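Local coordinates for protein halorhodopsin (Halobacterium salinarum, PDB 2JAF) that probably pumps chloride ions across the cell membrane, driven by light that its bound retinal absorbs, at residues Ser156-Leu159 / Phe160-Ala163. The protein carries 2 engineered substitutions. Sequence-based numbering, arbitrary orientation.
Sequences SALL and FRWA. With BOG (octyl beta-D-glucopyranoside), chain F.
The contact between Ser156-Leu159 and Phe160-Ala163 is a local one, made at the N-terminal end of helix 158-180, where a membrane-spanning helix starts and a detergent molecule lies against its flank. Ala157 takes the N-cap position, and its carbonyl O receives two weak bonds, from Phe160 N at 3.2 Å and Arg161 N at 3.5 Å. Regular helical bonding then sets in, with Trp162 N reaching Leu158 O nearly straight (167° at the hydrogen) and Ala163 N reaching Leu159 O at 2.9 Å. On one side the Phe160 ring lies beside the cap residue, its CD2 3.7 Å from Ala157 CB, and it also packs on Ser82 of the second subunit. On another side of the helix, Leu158 and Trp162 run side by side: with CG of Leu158 anti to its backbone N (chi1 -169°), that branch point meets the indole edge in plane, CG to CD1 3.9 Å. The same edge presents NE1, which donates to O2 of the octyl glucoside at 2.8 Å, while the alkyl chain crosses one indole face, C3' 3.8 Å above the plane. Replacing Trp162 by an alanine would probably cost the glucoside its indole N-H donor, strip its alkyl chain of that ring face and leave Leu158 CG without the edge it packs against. The bent chain of Arg161 carries its guanidinium to the carbonyls of Ala152, at the end of helix 131-153, and of Thr154 and Glu219 in loops. Indole N-H toward a sugar head group and ring face against an alkyl tail is characteristic of interfacial tryptophans, here at a helix end of the seven-helix, retinal-binding fold of microbial rhodopsins.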
loop_
_atom_site.group_PDB
_atom_site.type_symbol
_atom_site.label_atom_id
_atom_site.label_comp_id
_atom_site.label_asym_id
_atom_site.label_seq_id
_atom_site.Cartn_x
_atom_site.Cartn_y
_atom_site.Cartn_z
ATOM N N SER A 156 11.543 -0.379 23.156
ATOM C CA SER A 156 11.785 0.547 24.261
ATOM C C SER A 156 11.068 0.214 25.562
ATOM O O SER A 156 11.643 0.363 26.645
ATOM C CB SER A 156 11.465 1.990 23.838
ATOM O OG SER A 156 10.079 2.173 23.598
ATOM N N ALA A 157 9.821 -0.241 25.468
ATOM C CA ALA A 157 9.061 -0.584 26.657
ATOM C C ALA A 157 7.984 -1.624 26.373
ATOM O O ALA A 157 7.370 -1.619 25.308
ATOM C CB ALA A 157 8.426 0.683 27.257
ATOM N N LEU A 158 7.764 -2.513 27.335
ATOM C CA LEU A 158 6.761 -3.563 27.217
ATOM C C LEU A 158 5.380 -2.946 26.982
ATOM O O LEU A 158 4.580 -3.458 26.198
ATOM C CB LEU A 158 6.752 -4.418 28.496
ATOM C CG LEU A 158 5.961 -5.732 28.482
ATOM C CD1 LEU A 158 6.478 -6.637 27.362
ATOM C CD2 LEU A 158 6.103 -6.431 29.834
ATOM N N LEU A 159 5.113 -1.835 27.659
ATOM C CA LEU A 159 3.842 -1.132 27.525
ATOM C C LEU A 159 3.449 -0.852 26.068
ATOM O O LEU A 159 2.311 -1.092 25.657
ATOM C CB LEU A 159 3.905 0.196 28.279
ATOM C CG LEU A 159 2.793 1.198 27.949
ATOM C CD1 LEU A 159 1.455 0.629 28.393
ATOM C CD2 LEU A 159 3.071 2.534 28.632
ATOM N N PHE A 160 4.389 -0.332 25.289
ATOM C CA PHE A 160 4.103 -0.008 23.899
ATOM C C PHE A 160 3.899 -1.235 23.015
ATOM O O PHE A 160 3.115 -1.188 22.065
ATOM C CB PHE A 160 5.202 0.895 23.339
ATOM C CG PHE A 160 5.287 2.227 24.035
ATOM C CD1 PHE A 160 4.206 3.100 24.013
ATOM C CD2 PHE A 160 6.439 2.600 24.722
ATOM C CE1 PHE A 160 4.268 4.334 24.670
ATOM C CE2 PHE A 160 6.515 3.832 25.383
ATOM C CZ PHE A 160 5.433 4.699 25.359
ATOM N N ARG A 161 4.590 -2.331 23.323
ATOM C CA ARG A 161 4.414 -3.558 22.547
ATOM C C ARG A 161 2.952 -3.992 22.675
ATOM O O ARG A 161 2.292 -4.299 21.681
ATOM C CB ARG A 161 5.324 -4.678 23.068
ATOM C CG ARG A 161 6.810 -4.467 22.812
ATOM C CD ARG A 161 7.640 -5.625 23.366
ATOM N NE ARG A 161 7.383 -6.907 22.697
ATOM C CZ ARG A 161 7.921 -7.273 21.535
ATOM N NH1 ARG A 161 8.752 -6.457 20.899
ATOM N NH2 ARG A 161 7.637 -8.460 21.008
ATOM N N TRP A 162 2.443 -4.005 23.902
ATOM C CA TRP A 162 1.064 -4.417 24.125
ATOM C C TRP A 162 0.029 -3.386 23.700
ATOM O O TRP A 162 -1.104 -3.746 23.357
ATOM C CB TRP A 162 0.862 -4.822 25.588
ATOM C CG TRP A 162 1.455 -6.175 25.877
ATOM C CD1 TRP A 162 2.627 -6.436 26.525
ATOM C CD2 TRP A 162 0.922 -7.448 25.480
ATOM N NE1 TRP A 162 2.859 -7.793 26.554
ATOM C CE2 TRP A 162 1.831 -8.438 25.922
ATOM C CE3 TRP A 162 -0.232 -7.848 24.792
ATOM C CZ2 TRP A 162 1.623 -9.810 25.697
ATOM C CZ3 TRP A 162 -0.443 -9.215 24.566
ATOM C CH2 TRP A 162 0.486 -10.178 25.020
ATOM N N ALA A 163 0.392 -2.107 23.718
ATOM C CA ALA A 163 -0.551 -1.087 23.279
ATOM C C ALA A 163 -0.790 -1.280 21.775
ATOM O O ALA A 163 -1.912 -1.126 21.289
ATOM C CB ALA A 163 0.004 0.315 23.564
HETATM C C1 BOG F . 3.383 -9.406 30.152
HETATM O O1 BOG F . 2.843 -8.152 29.727
HETATM C C2 BOG F . 4.648 -9.766 29.303
HETATM O O2 BOG F . 4.302 -9.823 27.915
HETATM C C3 BOG F . 5.224 -11.132 29.794
HETATM O O3 BOG F . 6.376 -11.489 29.035
HETATM C C4 BOG F . 5.586 -11.006 31.295
HETATM O O4 BOG F . 6.126 -12.236 31.790
HETATM C C5 BOG F . 4.313 -10.615 32.118
HETATM O O5 BOG F . 3.759 -9.360 31.594
HETATM C C6 BOG F . 4.655 -10.461 33.611
HETATM O O6 BOG F . 5.355 -9.241 33.881
HETATM C "C1'" BOG F . 1.680 -7.779 30.468
HETATM C "C2'" BOG F . 0.866 -6.793 29.671
HETATM C "C3'" BOG F . -0.340 -7.501 29.116
HETATM C "C4'" BOG F . -1.228 -6.584 28.300
HETATM C "C5'" BOG F . -2.430 -7.344 27.757
HETATM C "C6'" BOG F . -3.121 -6.546 26.664
HETATM C "C7'" BOG F . -4.312 -7.271 26.105
HETATM C "C8'" BOG F . -4.964 -6.439 25.025
#